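Local coordinates for putative lipoprotein (Parabacteroides distasonis ATCC 8503, PDB 3JX8), which is of unconfirmed function but, as a lipoprotein with a putative auto-transporter adhesin head domain, probably acts in cell adhesion or lipid binding, at residues Thr176-Ser181 with Gln196-Glu201; Val212-Ile217 with Gly232-Ser237; Lys137-Glu142 with Leu158-Cys163. All blocks are in the same frame, centred on the assembly; numbering follows the deposited sequence.

In the fold
All three contacts join successive coils of one parallel beta-solenoid, at the corners where the chain passes from one face to the next. Contacts 1 and 3 are partly buried and pair their segments residue for residue, with small or branched apolar side chains inward and polar ones outward. Contact 2, at the C-terminal end, is a surface contact with a single direct hydrogen bond and a bridging water. Contacts 1 and 3 adjoin through the neighbouring strands 160-166 and 180-185, contacts 1 and 2 through Ala197 and Arg198 with Thr215 and Gln216. A salt bridge marks the corner of contact 1, an amide over a tyrosine ring that of contact 3.

Contact 1 of 3, residues Thr176-Ser181 with Gln196-Glu201; sequences TVDRAS and QARKAE. With SO4 (sulfate ion), chain I.
Val177 and Ala180 pack against Ala197 and Ala200 on the inner side of two parallel coils, while Asp178 and Arg198 meet at the corner outside. The inner part is close, and all four of its side chains are buried: in one of two modelled conformers Val177 CG1 lies 3.8 Å from Ala197 CB, which also touches Ala180 CB. The backbone is bonded on both sides of the corner, by Val177 N to Gln196 O and Ala180 N to Lys199 O. At the bend itself Asp178 O receives Lys199 N at 3.0 Å, nearly along the C=O axis, and a weaker bond from Arg198 N.

The outer side is polar and looser, with Thr176 and Arg179 exposed to solvent. Asp178 and Arg198 lie side by side, pointing the same way, and the guanidinium holds the carboxylate side-on: Arg198 NE reaches Asp178 OD1 at 2.7 Å, and Arg198 NH2 reaches Asp178 OD2 at 3.1 Å. Both oxygens are met on their syn sides, and the two planes are 31° apart. Lys199 CG lies over one face of the guanidinium, 3.6 Å above the plane and toward its rim. A sulfate, probably from the crystallisation liquor, sits beyond: Lys199 NZ bonds its O1 at 2.6 Å and also its O2, whereas Arg198 NH1 and NH2 make only weak bonds to O4. Its negative charge probably offsets the closeness of the two basic side chains. Farther along, Arg179 CD runs beside Lys199 CE at 3.9 Å. Matched parallel bridges before and after a shared corner, with alanine and valine inside and charges outside, are typical of a parallel beta-solenoid, consistent with the pectate-lyase-like clan of this domain.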
loop_
_atom_site.group_PDB
_atom_site.type_symbol
_atom_site.label_atom_id
_atom_site.label_comp_id
_atom_site.label_asym_id
_atom_site.label_seq_id
_atom_site.Cartn_x
_atom_site.Cartn_y
_atom_site.Cartn_z
ATOM N N THR A 176 21.017 10.519 -11.245
ATOM C CA THR A 176 21.833 9.315 -11.338
ATOM C C THR A 176 21.886 8.623 -9.988
ATOM O O THR A 176 22.003 9.290 -8.938
ATOM C CB THR A 176 23.279 9.672 -11.693
ATOM O OG1 THR A 176 23.285 10.228 -12.994
ATOM C CG2 THR A 176 24.175 8.429 -11.747
ATOM N N VAL A 177 21.811 7.293 -10.009
ATOM C CA VAL A 177 21.887 6.483 -8.807
ATOM C C VAL A 177 22.563 5.174 -9.182
ATOM O O VAL A 177 22.458 4.712 -10.323
ATOM C CB VAL A 177 20.481 6.212 -8.189
ATOM C CG1 VAL A 177 19.552 5.583 -9.207
ATOM C CG2 VAL A 177 20.593 5.307 -6.963
ATOM N N ASP A 178 23.288 4.587 -8.234
ATOM C CA ASP A 178 23.934 3.315 -8.471
ATOM C C ASP A 178 22.889 2.198 -8.363
ATOM O O ASP A 178 22.667 1.475 -9.337
ATOM C CB ASP A 178 25.085 3.083 -7.505
ATOM C CG ASP A 178 25.861 1.827 -7.830
ATOM O OD1 ASP A 178 26.367 1.698 -8.960
ATOM O OD2 ASP A 178 25.969 0.957 -6.955
ATOM N N ARG A 179 22.262 2.069 -7.197
ATOM C CA ARG A 179 21.184 1.086 -6.991
ATOM C C ARG A 179 19.882 1.759 -6.634
ATOM O O ARG A 179 19.866 2.654 -5.778
ATOM C CB ARG A 179 21.535 0.088 -5.907
ATOM C CG ARG A 179 22.750 -0.770 -6.290
ATOM C CD ARG A 179 23.111 -1.772 -5.233
ATOM N NE ARG A 179 23.362 -1.067 -3.996
ATOM C CZ ARG A 179 23.387 -1.616 -2.787
ATOM N NH1 ARG A 179 23.192 -2.925 -2.628
ATOM N NH2 ARG A 179 23.629 -0.842 -1.724
ATOM N N ALA A 180 18.810 1.325 -7.296
ATOM C CA ALA A 180 17.477 1.851 -7.108
ATOM C C ALA A 180 16.492 0.721 -6.823
ATOM O O ALA A 180 16.563 -0.390 -7.406
ATOM C CB ALA A 180 17.009 2.628 -8.351
ATOM N N SER A 181 15.546 1.030 -5.947
ATOM C CA SER A 181 14.438 0.159 -5.672
ATOM C C SER A 181 13.121 0.975 -5.794
ATOM O O SER A 181 12.955 1.992 -5.118
ATOM C CB SER A 181 14.646 -0.436 -4.305
ATOM O OG SER A 181 13.434 -0.997 -3.887
ATOM N N GLN A 196 18.957 7.702 -14.064
ATOM C CA GLN A 196 19.791 6.624 -14.557
ATOM C C GLN A 196 20.341 5.768 -13.425
ATOM O O GLN A 196 21.202 6.196 -12.668
ATOM C CB GLN A 196 20.940 7.184 -15.390
ATOM C CG GLN A 196 21.740 6.130 -16.104
ATOM C CD GLN A 196 23.054 6.672 -16.634
ATOM O OE1 GLN A 196 23.211 6.865 -17.819
ATOM N NE2 GLN A 196 23.984 6.954 -15.740
ATOM N N ALA A 197 19.840 4.545 -13.352
ATOM C CA ALA A 197 20.284 3.550 -12.391
ATOM C C ALA A 197 21.193 2.537 -13.064
ATOM O O ALA A 197 20.951 2.128 -14.202
ATOM C CB ALA A 197 19.103 2.833 -11.804
ATOM N N ARG A 198 22.226 2.096 -12.350
ATOM C CA ARG A 198 22.993 0.951 -12.821
ATOM C C ARG A 198 22.185 -0.335 -12.608
ATOM O O ARG A 198 22.019 -1.114 -13.538
ATOM C CB ARG A 198 24.366 0.870 -12.147
ATOM C CG ARG A 198 25.192 -0.305 -12.654
ATOM C CD ARG A 198 26.606 -0.306 -12.067
ATOM N NE ARG A 198 26.559 -0.470 -10.611
ATOM C CZ ARG A 198 26.511 -1.627 -9.951
ATOM N NH1 ARG A 198 26.537 -2.793 -10.591
ATOM N NH2 ARG A 198 26.430 -1.620 -8.624
ATOM N N LYS A 199 21.737 -0.551 -11.370
ATOM C CA LYS A 199 20.874 -1.663 -11.021
ATOM C C LYS A 199 19.561 -1.143 -10.458
ATOM O O LYS A 199 19.554 -0.248 -9.612
ATOM C CB LYS A 199 21.527 -2.545 -9.969
ATOM C CG LYS A 199 22.912 -3.069 -10.378
ATOM C CD LYS A 199 23.311 -4.406 -9.682
ATOM C CE LYS A 199 23.481 -4.301 -8.167
ATOM N NZ LYS A 199 24.153 -5.519 -7.546
ATOM N N ALA A 200 18.453 -1.707 -10.912
ATOM C CA ALA A 200 17.137 -1.357 -10.382
ATOM C C ALA A 200 16.267 -2.588 -10.154
ATOM O O ALA A 200 16.261 -3.552 -10.958
ATOM C CB ALA A 200 16.435 -0.407 -11.294
ATOM N N GLU A 201 15.509 -2.523 -9.064
ATOM C CA GLU A 201 14.446 -3.478 -8.754
ATOM C C GLU A 201 13.102 -2.752 -8.793
ATOM O O GLU A 201 12.942 -1.707 -8.150
ATOM C CB GLU A 201 14.655 -4.012 -7.349
ATOM C CG GLU A 201 13.762 -5.175 -7.022
ATOM C CD GLU A 201 13.823 -5.565 -5.548
ATOM O OE1 GLU A 201 14.900 -5.299 -4.939
ATOM O OE2 GLU A 201 12.805 -6.121 -5.023
HETATM S S SO4 I . 27.305 -5.468 -8.094
HETATM O O1 SO4 I . 26.247 -5.959 -8.961
HETATM O O2 SO4 I . 26.768 -5.244 -6.753
HETATM O O3 SO4 I . 28.387 -6.437 -8.094
HETATM O O4 SO4 I . 27.853 -4.240 -8.629
#

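Contact 2 of 3, residues Val212-Ile217 with Gly232-Ser237; sequences VYATQI and GDPEIS
Tyr213 presents the edge of its ring to Gly232, with CE1 3.9 Å from Gly232 CA. Its CB points away from the other segment, but with CG anti to the backbone N (chi1 176°) the far end of the side chain comes back to the glycine. The backbone of Gly232 has a positive phi (96°), and a side chain there would clash with Ala214 O, so glycine suits the position. Ala214 follows, its carbonyl O 3.3 Å from Pro234 CD and its CB 4.2 Å from Pro234 CB. At Thr215 the chain starts its corner, and a water joins the two segments by donating to Thr215 O at 2.9 Å and accepting from Asp233 N at 2.8 Å. The single direct hydrogen bond comes next: Glu235 N donates to Gln216 O at 2.9 Å, from above the carbonyl plane. Pro234 CB also rests on this peptide, 3.5 Å from Gln216 C. Ile217 then pairs in parallel with Glu235; the two side chains cross obliquely, with Ile217 CD1 3.9 Å from Glu235 OE1. The contact lies at the C-terminal end of the stack: Pro234 also touches Leu218 of strand 217-223, Asp233 forms a salt bridge with Lys248, and strand 235-241 is the outermost of its sheet within the chain.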
loop_
_atom_site.group_PDB
_atom_site.type_symbol
_atom_site.label_atom_id
_atom_site.label_comp_id
_atom_site.label_asym_id
_atom_site.label_seq_id
_atom_site.Cartn_x
_atom_site.Cartn_y
_atom_site.Cartn_z
ATOM N N VAL A 212 11.299 3.032 -15.759
ATOM C CA VAL A 212 12.628 2.883 -15.208
ATOM C C VAL A 212 13.683 2.935 -16.299
ATOM O O VAL A 212 13.430 2.544 -17.440
ATOM C CB VAL A 212 12.758 1.552 -14.386
ATOM C CG1 VAL A 212 12.451 0.319 -15.273
ATOM C CG2 VAL A 212 14.140 1.461 -13.651
ATOM N N TYR A 213 14.862 3.439 -15.915
ATOM C CA TYR A 213 16.055 3.446 -16.748
ATOM C C TYR A 213 17.156 2.794 -15.931
ATOM O O TYR A 213 17.617 3.359 -14.943
ATOM C CB TYR A 213 16.406 4.883 -17.085
ATOM C CG TYR A 213 17.673 5.146 -17.873
ATOM C CD1 TYR A 213 18.267 4.172 -18.649
ATOM C CD2 TYR A 213 18.235 6.432 -17.885
ATOM C CE1 TYR A 213 19.401 4.432 -19.382
ATOM C CE2 TYR A 213 19.365 6.716 -18.628
ATOM C CZ TYR A 213 19.940 5.715 -19.381
ATOM O OH TYR A 213 21.059 5.966 -20.126
ATOM N N ALA A 214 17.542 1.585 -16.342
ATOM C CA ALA A 214 18.580 0.780 -15.697
ATOM C C ALA A 214 19.567 0.400 -16.790
ATOM O O ALA A 214 19.175 -0.003 -17.879
ATOM C CB ALA A 214 17.997 -0.484 -15.011
ATOM N N THR A 215 20.845 0.555 -16.505
ATOM C CA THR A 215 21.877 0.299 -17.511
ATOM C C THR A 215 22.437 -1.118 -17.446
ATOM O O THR A 215 22.817 -1.660 -18.474
ATOM C CB THR A 215 23.019 1.326 -17.426
ATOM O OG1 THR A 215 23.678 1.187 -16.169
ATOM C CG2 THR A 215 22.463 2.759 -17.572
ATOM N N GLN A 216 22.465 -1.735 -16.271
ATOM C CA GLN A 216 23.102 -3.047 -16.150
ATOM C C GLN A 216 22.164 -4.197 -15.751
ATOM O O GLN A 216 22.127 -5.213 -16.421
ATOM C CB GLN A 216 24.231 -2.929 -15.163
ATOM C CG GLN A 216 25.120 -4.131 -15.108
ATOM C CD GLN A 216 26.193 -3.934 -14.070
ATOM O OE1 GLN A 216 26.935 -2.942 -14.108
ATOM N NE2 GLN A 216 26.263 -4.855 -13.116
ATOM N N ILE A 217 21.434 -4.028 -14.655
ATOM C CA ILE A 217 20.545 -5.065 -14.131
ATOM C C ILE A 217 19.169 -4.454 -13.834
ATOM O O ILE A 217 19.072 -3.392 -13.212
ATOM C CB ILE A 217 21.083 -5.641 -12.790
ATOM C CG1 ILE A 217 22.467 -6.271 -12.962
ATOM C CG2 ILE A 217 20.136 -6.660 -12.210
ATOM C CD1 ILE A 217 22.469 -7.498 -13.840
ATOM N N GLY A 232 17.206 1.671 -21.562
ATOM C CA GLY A 232 18.539 1.191 -21.275
ATOM C C GLY A 232 18.641 -0.197 -21.861
ATOM O O GLY A 232 17.679 -0.709 -22.413
ATOM N N ASP A 233 19.810 -0.814 -21.729
ATOM C CA ASP A 233 19.999 -2.182 -22.148
ATOM C C ASP A 233 20.507 -3.044 -21.006
ATOM O O ASP A 233 21.509 -3.706 -21.144
ATOM C CB ASP A 233 20.936 -2.230 -23.354
ATOM C CG ASP A 233 20.404 -1.421 -24.535
ATOM O OD1 ASP A 233 19.301 -1.703 -25.031
ATOM O OD2 ASP A 233 21.090 -0.467 -24.955
ATOM N N PRO A 234 19.785 -3.069 -19.872
ATOM C CA PRO A 234 20.198 -3.963 -18.805
ATOM C C PRO A 234 19.858 -5.416 -19.159
ATOM O O PRO A 234 19.185 -5.647 -20.158
ATOM C CB PRO A 234 19.299 -3.536 -17.665
ATOM C CG PRO A 234 18.003 -3.230 -18.365
ATOM C CD PRO A 234 18.397 -2.612 -19.682
ATOM N N GLU A 235 20.327 -6.361 -18.347
ATOM C CA GLU A 235 19.815 -7.730 -18.337
ATOM C C GLU A 235 18.595 -7.698 -17.412
ATOM O O GLU A 235 18.704 -7.314 -16.232
ATOM C CB GLU A 235 20.852 -8.715 -17.797
ATOM C CG GLU A 235 22.161 -8.700 -18.591
ATOM C CD GLU A 235 23.254 -9.504 -17.934
ATOM O OE1 GLU A 235 23.079 -9.947 -16.767
ATOM O OE2 GLU A 235 24.295 -9.663 -18.586
ATOM N N ILE A 236 17.441 -8.069 -17.954
ATOM C CA ILE A 236 16.183 -8.002 -17.223
ATOM C C ILE A 236 15.815 -9.385 -16.720
ATOM O O ILE A 236 15.935 -10.379 -17.454
ATOM C CB ILE A 236 15.049 -7.376 -18.124
ATOM C CG1 ILE A 236 13.766 -7.120 -17.329
ATOM C CG2 ILE A 236 14.755 -8.214 -19.377
ATOM C CD1 ILE A 236 12.684 -6.373 -18.168
ATOM N N SER A 237 15.412 -9.454 -15.458
ATOM C CA SER A 237 14.712 -10.631 -14.907
ATOM C C SER A 237 13.268 -10.245 -14.805
ATOM O O SER A 237 12.939 -9.230 -14.171
ATOM C CB SER A 237 15.250 -10.996 -13.536
ATOM O OG SER A 237 16.636 -11.271 -13.730
HETATM O O HOH W 1 22.261 0.027 -20.729
#

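Contact 3 of 3, residues Lys137-Glu142 with Leu158-Cys163; sequences KGYKLE and LDNLSC
Tyr139 O is the polar hub of the corner, receiving Asn160 N at 2.8 Å and, weakly, Asn160 ND2 at 3.3 Å. One residue earlier Gly138 O accepts Asp159 N in its carbonyl plane. Beyond the corner Leu141 N bonds Asn160 O and Ser162 N bonds Leu141 O, in the alternation of a parallel strand pair.

The Asn160 amide does a second job. Its CG is anti to the carbonyl carbon, beside the residue's own backbone N (chi1 -58°), and the amide beyond is turned to set ND2 over one face of the Tyr139 ring, 3.3 Å above its plane and toward the rim at CE1; amide and ring planes are 68° apart. Asp159 OD2 meets the same ring at its edge, 3.6 Å from Tyr139 CD1. The other end of the amide, OD1, accepts a weak bond from Arg179 of the next coil. On this outer side a water accepts from Lys140 NZ at 2.8 Å and has weak links to Glu142 OE1 and Ser162 OG, while Glu142 OE2 bonds Asn144.

On the inner side the leucines pack. Leu158 CD1 presses on Leu141 CB at 3.4 Å, tighter than usual carbon contact, and Leu141 CD2 lies 4.1 Å from Leu161 CD1, those two side chains running side by side.

Strands 140-146 and 160-166 are adjacent in the sheet, and the axes of residues 140-142 and 160-163 run 5° from parallel. Strand 180-185 follows on the far side of 160-166, where Phe182 touches Leu161, and Ile156 and Val173 from the other faces of the coil meet Leu161 in the interior.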
loop_
_atom_site.group_PDB
_atom_site.type_symbol
_atom_site.label_atom_id
_atom_site.label_comp_id
_atom_site.label_asym_id
_atom_site.label_seq_id
_atom_site.Cartn_x
_atom_site.Cartn_y
_atom_site.Cartn_z
ATOM N N LYS A 137 22.966 15.005 -3.158
ATOM C CA LYS A 137 24.100 14.142 -3.412
ATOM C C LYS A 137 24.483 13.418 -2.145
ATOM O O LYS A 137 24.499 14.012 -1.077
ATOM C CB LYS A 137 25.248 14.999 -3.914
ATOM C CG LYS A 137 26.549 14.294 -4.121
ATOM C CD LYS A 137 27.575 15.221 -4.833
ATOM C CE LYS A 137 28.862 14.474 -5.227
ATOM N NZ LYS A 137 29.999 15.428 -5.540
ATOM N N GLY A 138 24.776 12.128 -2.250
ATOM C CA GLY A 138 25.169 11.352 -1.084
ATOM C C GLY A 138 24.862 9.867 -1.142
ATOM O O GLY A 138 24.748 9.267 -2.225
ATOM N N TYR A 139 24.718 9.268 0.040
ATOM C CA TYR A 139 24.632 7.827 0.143
ATOM C C TYR A 139 23.243 7.267 -0.151
ATOM O O TYR A 139 23.088 6.469 -1.065
ATOM C CB TYR A 139 25.139 7.373 1.499
ATOM C CG TYR A 139 24.972 5.896 1.756
ATOM C CD1 TYR A 139 25.772 4.960 1.112
ATOM C CD2 TYR A 139 24.017 5.434 2.667
ATOM C CE1 TYR A 139 25.629 3.593 1.365
ATOM C CE2 TYR A 139 23.868 4.088 2.929
ATOM C CZ TYR A 139 24.680 3.167 2.275
ATOM O OH TYR A 139 24.509 1.822 2.539
ATOM N N LYS A 140 22.245 7.686 0.612
ATOM C CA LYS A 140 20.917 7.108 0.483
ATOM C C LYS A 140 19.772 8.106 0.626
ATOM O O LYS A 140 19.734 8.902 1.580
ATOM C CB LYS A 140 20.756 5.965 1.476
ATOM C CG LYS A 140 19.384 5.332 1.409
ATOM C CD LYS A 140 19.319 3.941 1.991
ATOM C CE LYS A 140 17.886 3.331 1.736
ATOM N NZ LYS A 140 17.874 1.817 1.806
ATOM N N LEU A 141 18.866 8.092 -0.352
ATOM C CA LEU A 141 17.581 8.774 -0.263
ATOM C C LEU A 141 16.437 7.742 -0.311
ATOM O O LEU A 141 16.385 6.862 -1.196
ATOM C CB LEU A 141 17.400 9.771 -1.391
ATOM C CG LEU A 141 16.063 10.558 -1.422
ATOM C CD1 LEU A 141 15.878 11.445 -0.164
ATOM C CD2 LEU A 141 15.971 11.383 -2.720
ATOM N N GLU A 142 15.503 7.875 0.622
ATOM C CA GLU A 142 14.295 7.052 0.634
ATOM C C GLU A 142 13.081 7.972 0.559
ATOM O O GLU A 142 12.975 8.935 1.334
ATOM C CB GLU A 142 14.290 6.219 1.890
ATOM C CG GLU A 142 13.299 5.129 1.892
ATOM C CD GLU A 142 13.423 4.213 3.096
ATOM O OE1 GLU A 142 14.537 3.717 3.357
ATOM O OE2 GLU A 142 12.396 3.965 3.758
ATOM N N LEU A 158 23.162 9.720 -6.143
ATOM C CA LEU A 158 23.106 8.866 -4.976
ATOM C C LEU A 158 23.742 7.499 -5.219
ATOM O O LEU A 158 23.723 6.971 -6.331
ATOM C CB LEU A 158 21.631 8.653 -4.581
ATOM C CG LEU A 158 20.815 9.872 -4.142
ATOM C CD1 LEU A 158 19.326 9.550 -4.172
ATOM C CD2 LEU A 158 21.276 10.348 -2.770
ATOM N N ASP A 159 24.254 6.898 -4.148
ATOM C CA ASP A 159 24.614 5.488 -4.181
ATOM C C ASP A 159 23.356 4.622 -4.183
ATOM O O ASP A 159 23.300 3.608 -4.877
ATOM C CB ASP A 159 25.483 5.118 -2.975
ATOM C CG ASP A 159 26.785 5.877 -2.951
ATOM O OD1 ASP A 159 27.342 6.130 -4.039
ATOM O OD2 ASP A 159 27.260 6.243 -1.857
ATOM N N ASN A 160 22.370 5.020 -3.385
ATOM C CA ASN A 160 21.157 4.241 -3.165
ATOM C C ASN A 160 19.908 5.078 -3.159
ATOM O O ASN A 160 19.862 6.101 -2.488
ATOM C CB ASN A 160 21.276 3.541 -1.832
ATOM C CG ASN A 160 22.478 2.664 -1.788
ATOM O OD1 ASN A 160 22.482 1.569 -2.363
ATOM N ND2 ASN A 160 23.532 3.153 -1.170
ATOM N N LEU A 161 18.890 4.631 -3.887
ATOM C CA LEU A 161 17.586 5.295 -3.905
ATOM C C LEU A 161 16.516 4.263 -3.674
ATOM O O LEU A 161 16.502 3.207 -4.321
ATOM C CB LEU A 161 17.327 5.964 -5.250
ATOM C CG LEU A 161 15.909 6.557 -5.435
ATOM C CD1 LEU A 161 15.648 7.739 -4.486
ATOM C CD2 LEU A 161 15.667 6.966 -6.901
ATOM N N SER A 162 15.581 4.563 -2.786
ATOM C CA SER A 162 14.449 3.686 -2.598
ATOM C C SER A 162 13.152 4.476 -2.596
ATOM O O SER A 162 13.011 5.425 -1.823
ATOM C CB SER A 162 14.618 2.958 -1.278
ATOM O OG SER A 162 13.432 2.290 -0.969
ATOM N N CYS A 163 12.203 4.088 -3.448
ATOM C CA CYS A 163 10.867 4.710 -3.460
ATOM C C CYS A 163 9.761 3.695 -3.330
ATOM O O CYS A 163 9.698 2.741 -4.136
ATOM C CB CYS A 163 10.633 5.464 -4.768
ATOM S SG CYS A 163 11.881 6.666 -5.146
HETATM O O HOH W 2 15.269 0.893 1.639
#